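Local coordinates for protein CymD (Pseudomonas putida, PDB 6Z34) that probably carries monoaromatic hydrocarbons across the outer membrane, as a FadL-family channel that is thought to work by lateral diffusion, at residues G15-A27 / G285-D299. Residues are numbered along the deposited sequence; the frame is centred on the assembly and turned at random.
Sequences GMGGIGAAFNIGA and GISHEFSDQFAVAFD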
loop_
_atom_site.group_PDB
_atom_site.type_symbol
_atom_site.label_atom_id
_atom_site.label_comp_id
_atom_site.label_asym_id
_atom_site.label_seq_id
_atom_site.Cartn_x
_atom_site.Cartn_y
_atom_site.Cartn_z
ATOM N N GLY A 15 -6.998 10.009 9.862
ATOM C CA GLY A 15 -7.811 10.412 10.994
ATOM C C GLY A 15 -9.277 10.525 10.650
ATOM O O GLY A 15 -10.129 10.485 11.550
ATOM N N MET A 16 -9.591 10.648 9.360
ATOM C CA MET A 16 -10.954 10.800 8.868
ATOM C C MET A 16 -11.383 9.572 8.070
ATOM O O MET A 16 -12.086 9.691 7.064
ATOM C CB MET A 16 -11.056 12.073 8.025
ATOM C CG MET A 16 -10.654 13.352 8.786
ATOM S SD MET A 16 -11.070 14.903 7.930
ATOM C CE MET A 16 -9.518 15.100 7.122
ATOM N N GLY A 17 -10.923 8.391 8.492
ATOM C CA GLY A 17 -11.401 7.149 7.927
ATOM C C GLY A 17 -10.952 6.842 6.516
ATOM O O GLY A 17 -11.482 5.902 5.925
ATOM N N GLY A 18 -10.005 7.600 5.950
ATOM C CA GLY A 18 -9.487 7.330 4.615
ATOM C C GLY A 18 -9.911 8.271 3.500
ATOM O O GLY A 18 -9.593 8.006 2.330
ATOM N N ILE A 19 -10.597 9.367 3.807
ATOM C CA ILE A 19 -11.107 10.224 2.744
ATOM C C ILE A 19 -9.964 11.001 2.097
ATOM O O ILE A 19 -8.859 11.071 2.645
ATOM C CB ILE A 19 -12.192 11.155 3.296
ATOM C CG1 ILE A 19 -11.617 11.972 4.458
ATOM C CG2 ILE A 19 -13.410 10.314 3.751
ATOM C CD1 ILE A 19 -10.882 13.271 4.032
ATOM N N GLY A 20 -10.230 11.620 0.945
ATOM C CA GLY A 20 -9.257 12.491 0.319
ATOM C C GLY A 20 -9.526 12.826 -1.136
ATOM O O GLY A 20 -8.798 13.620 -1.732
ATOM N N ALA A 21 -10.560 12.220 -1.725
ATOM C CA ALA A 21 -10.879 12.486 -3.128
ATOM C C ALA A 21 -11.212 13.960 -3.373
ATOM O O ALA A 21 -10.973 14.481 -4.469
ATOM C CB ALA A 21 -12.052 11.608 -3.556
ATOM N N ALA A 22 -11.791 14.635 -2.382
ATOM C CA ALA A 22 -12.184 16.023 -2.514
ATOM C C ALA A 22 -11.688 16.881 -1.359
ATOM O O ALA A 22 -11.796 18.110 -1.427
ATOM C CB ALA A 22 -13.717 16.141 -2.609
ATOM N N PHE A 23 -11.131 16.276 -0.321
ATOM C CA PHE A 23 -10.742 16.986 0.879
ATOM C C PHE A 23 -9.241 17.255 0.880
ATOM O O PHE A 23 -8.445 16.366 0.559
ATOM C CB PHE A 23 -11.125 16.182 2.108
ATOM C CG PHE A 23 -10.993 16.950 3.370
ATOM C CD1 PHE A 23 -9.835 16.856 4.147
ATOM C CD2 PHE A 23 -12.015 17.782 3.783
ATOM C CE1 PHE A 23 -9.729 17.591 5.305
ATOM C CE2 PHE A 23 -11.910 18.496 4.951
ATOM C CZ PHE A 23 -10.781 18.398 5.715
ATOM N N ASN A 24 -8.864 18.477 1.257
ATOM C CA ASN A 24 -7.465 18.880 1.297
ATOM C C ASN A 24 -6.718 18.110 2.374
ATOM O O ASN A 24 -6.725 18.518 3.538
ATOM C CB ASN A 24 -7.335 20.371 1.562
ATOM C CG ASN A 24 -5.877 20.810 1.621
ATOM O OD1 ASN A 24 -4.971 20.034 1.314
ATOM N ND2 ASN A 24 -5.648 22.058 2.008
ATOM N N ILE A 25 -6.067 17.008 1.999
ATOM C CA ILE A 25 -5.383 16.159 2.967
ATOM C C ILE A 25 -3.920 16.582 3.047
ATOM O O ILE A 25 -3.103 15.918 3.699
ATOM C CB ILE A 25 -5.514 14.663 2.619
ATOM C CG1 ILE A 25 -4.919 14.338 1.246
ATOM C CG2 ILE A 25 -6.961 14.183 2.721
ATOM C CD1 ILE A 25 -4.533 12.818 1.113
ATOM N N GLY A 26 -3.586 17.691 2.382
ATOM C CA GLY A 26 -2.223 18.188 2.374
ATOM C C GLY A 26 -1.385 17.569 1.265
ATOM O O GLY A 26 -1.896 17.113 0.236
ATOM N N ALA A 27 -0.069 17.545 1.491
ATOM C CA ALA A 27 0.854 17.048 0.477
ATOM C C ALA A 27 0.592 15.601 0.096
ATOM O O ALA A 27 0.927 15.195 -1.022
ATOM C CB ALA A 27 2.293 17.154 0.977
ATOM N N GLY A 285 -15.552 10.950 -4.460
ATOM C CA GLY A 285 -15.900 11.404 -3.130
ATOM C C GLY A 285 -16.348 12.848 -3.110
ATOM O O GLY A 285 -16.354 13.551 -4.127
ATOM N N ILE A 286 -16.712 13.287 -1.914
ATOM C CA ILE A 286 -17.315 14.592 -1.736
ATOM C C ILE A 286 -16.869 15.139 -0.391
ATOM O O ILE A 286 -16.661 14.385 0.567
ATOM C CB ILE A 286 -18.850 14.487 -1.843
ATOM C CG1 ILE A 286 -19.528 15.791 -1.472
ATOM C CG2 ILE A 286 -19.344 13.424 -0.940
ATOM C CD1 ILE A 286 -21.022 15.716 -1.678
ATOM N N SER A 287 -16.679 16.462 -0.351
ATOM C CA SER A 287 -16.387 17.215 0.860
ATOM C C SER A 287 -17.401 18.343 1.017
ATOM O O SER A 287 -17.675 19.079 0.061
ATOM C CB SER A 287 -14.987 17.817 0.816
ATOM O OG SER A 287 -14.724 18.495 2.026
ATOM N N HIS A 288 -17.935 18.490 2.225
ATOM C CA HIS A 288 -18.928 19.506 2.535
ATOM C C HIS A 288 -18.438 20.276 3.748
ATOM O O HIS A 288 -18.258 19.697 4.823
ATOM C CB HIS A 288 -20.307 18.887 2.801
ATOM C CG HIS A 288 -21.403 19.899 2.925
ATOM N ND1 HIS A 288 -21.910 20.584 1.842
ATOM C CD2 HIS A 288 -22.080 20.351 4.008
ATOM C CE1 HIS A 288 -22.855 21.412 2.253
ATOM N NE2 HIS A 288 -22.978 21.289 3.561
ATOM N N GLU A 289 -18.208 21.566 3.571
ATOM C CA GLU A 289 -17.640 22.408 4.613
ATOM C C GLU A 289 -18.742 23.361 5.070
ATOM O O GLU A 289 -18.972 24.396 4.448
ATOM C CB GLU A 289 -16.397 23.144 4.088
ATOM C CG GLU A 289 -15.184 22.234 3.945
ATOM C CD GLU A 289 -14.126 22.741 2.963
ATOM O OE1 GLU A 289 -14.015 23.970 2.761
ATOM O OE2 GLU A 289 -13.396 21.893 2.396
ATOM N N PHE A 290 -19.445 22.987 6.150
ATOM C CA PHE A 290 -20.498 23.839 6.697
ATOM C C PHE A 290 -19.967 25.206 7.119
ATOM O O PHE A 290 -20.744 26.162 7.240
ATOM C CB PHE A 290 -21.169 23.179 7.903
ATOM C CG PHE A 290 -21.824 21.856 7.607
ATOM C CD1 PHE A 290 -23.086 21.800 7.040
ATOM C CD2 PHE A 290 -21.187 20.664 7.926
ATOM C CE1 PHE A 290 -23.695 20.580 6.786
ATOM C CE2 PHE A 290 -21.790 19.442 7.675
ATOM C CZ PHE A 290 -23.047 19.402 7.102
ATOM N N SER A 291 -18.668 25.298 7.355
ATOM C CA SER A 291 -17.947 26.500 7.740
ATOM C C SER A 291 -16.480 26.123 7.649
ATOM O O SER A 291 -16.142 24.975 7.361
ATOM C CB SER A 291 -18.326 26.968 9.141
ATOM O OG SER A 291 -17.846 26.061 10.112
ATOM N N ASP A 292 -15.602 27.086 7.896
ATOM C CA ASP A 292 -14.192 26.734 7.955
ATOM C C ASP A 292 -13.880 25.891 9.179
ATOM O O ASP A 292 -12.858 25.197 9.201
ATOM C CB ASP A 292 -13.326 27.995 7.935
ATOM C CG ASP A 292 -12.934 28.403 6.531
ATOM O OD1 ASP A 292 -13.682 29.175 5.910
ATOM O OD2 ASP A 292 -11.885 27.937 6.036
ATOM N N GLN A 293 -14.757 25.902 10.175
ATOM C CA GLN A 293 -14.495 25.234 11.437
ATOM C C GLN A 293 -15.004 23.794 11.476
ATOM O O GLN A 293 -14.653 23.061 12.408
ATOM C CB GLN A 293 -15.115 26.046 12.584
ATOM C CG GLN A 293 -14.865 27.557 12.490
ATOM C CD GLN A 293 -14.240 28.128 13.750
ATOM O OE1 GLN A 293 -14.464 27.624 14.852
ATOM N NE2 GLN A 293 -13.450 29.189 13.595
ATOM N N PHE A 294 -15.790 23.361 10.488
ATOM C CA PHE A 294 -16.424 22.046 10.538
ATOM C C PHE A 294 -16.668 21.522 9.130
ATOM O O PHE A 294 -17.412 22.134 8.357
ATOM C CB PHE A 294 -17.739 22.115 11.309
ATOM C CG PHE A 294 -18.471 20.807 11.371
ATOM C CD1 PHE A 294 -17.836 19.664 11.826
ATOM C CD2 PHE A 294 -19.796 20.719 10.971
ATOM C CE1 PHE A 294 -18.513 18.449 11.886
ATOM C CE2 PHE A 294 -20.476 19.515 11.022
ATOM C CZ PHE A 294 -19.833 18.379 11.479
ATOM N N ALA A 295 -16.061 20.381 8.807
ATOM C CA ALA A 295 -16.244 19.726 7.518
ATOM C C ALA A 295 -16.569 18.246 7.716
ATOM O O ALA A 295 -16.204 17.645 8.730
ATOM C CB ALA A 295 -14.993 19.868 6.653
ATOM N N VAL A 296 -17.264 17.658 6.743
ATOM C CA VAL A 296 -17.414 16.208 6.659
ATOM C C VAL A 296 -17.095 15.768 5.238
ATOM O O VAL A 296 -17.412 16.464 4.267
ATOM C CB VAL A 296 -18.816 15.703 7.085
ATOM C CG1 VAL A 296 -19.251 16.306 8.420
ATOM C CG2 VAL A 296 -19.846 15.954 6.005
ATOM N N ALA A 297 -16.430 14.623 5.121
ATOM C CA ALA A 297 -16.055 14.069 3.832
ATOM C C ALA A 297 -16.517 12.620 3.765
ATOM O O ALA A 297 -16.637 11.944 4.794
ATOM C CB ALA A 297 -14.547 14.165 3.616
ATOM N N PHE A 298 -16.796 12.151 2.548
ATOM C CA PHE A 298 -17.214 10.765 2.331
ATOM C C PHE A 298 -16.674 10.339 0.984
ATOM O O PHE A 298 -16.804 11.094 0.011
ATOM C CB PHE A 298 -18.735 10.594 2.354
ATOM C CG PHE A 298 -19.208 9.236 1.865
ATOM C CD1 PHE A 298 -19.325 8.168 2.741
ATOM C CD2 PHE A 298 -19.543 9.035 0.531
ATOM C CE1 PHE A 298 -19.757 6.920 2.296
ATOM C CE2 PHE A 298 -19.969 7.791 0.080
ATOM C CZ PHE A 298 -20.075 6.733 0.965
ATOM N N ASP A 299 -16.062 9.147 0.926
ATOM C CA ASP A 299 -15.462 8.648 -0.307
ATOM C C ASP A 299 -15.887 7.213 -0.560
ATOM O O ASP A 299 -16.085 6.421 0.371
ATOM C CB ASP A 299 -13.927 8.705 -0.284
ATOM C CG ASP A 299 -13.382 10.132 -0.337
ATOM O OD1 ASP A 299 -14.161 11.099 -0.193
ATOM O OD2 ASP A 299 -12.168 10.290 -0.572
HETATM O O HOH W 1 -13.270 13.727 0.065
HETATM O O HOH W 2 -10.692 20.791 1.386
#
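The Phe23 ring meets the barrel wall with its edge: Ser287 OG lies in the ring plane, 3.3 Å from Phe23 CD2, and Ala295 CB packs 3.8 Å from Phe23 CE2 at the same rim. Ala297 CB sits obliquely to the ring and is shared with Ile19, whose CG1 approaches it to 3.8 Å. With its CG1 branch between the backbone N and the carbonyl carbon (chi1 57°), Ile19 sends CG1 and CD1 over this methyl, while CG2 drops toward the Ala297 carbonyl. A second flat group at the contact, the Asp299 carboxylate, is gripped through one oxygen by two successive amides of the 15-27 loop. Ala21 N reaches Asp299 OD2 at 2.8 Å on the syn side, nearly straight (169°), whereas Gly20 N comes from above the carboxylate plane, also at 2.8 Å. The carboxylate thereby ties the N-terminal segment, which in FadL-family channels plugs the barrel lumen, to the hairpin of strands 281-289 and 294-303. Were Asp299 an alanine, these two amides would probably lose their shared acceptor and the water on Ala22 N its carboxylate partner, letting the loop at Gly20-Ala21 drift from the wall. Asp299 OD1 takes a hydrogen bond from this water, which in turn accepts from Ala22 N, and the Ala22 methyl rests 3.7 Å from Ser287 N. Arg235, on the adjoining strand 234-259, donates to the Ala22 carbonyl. Farther along the loop, a second water bridges Asn24 N to Glu289 OE2, and Asn24 OD1 closes an Asx turn by accepting from Gly26 N.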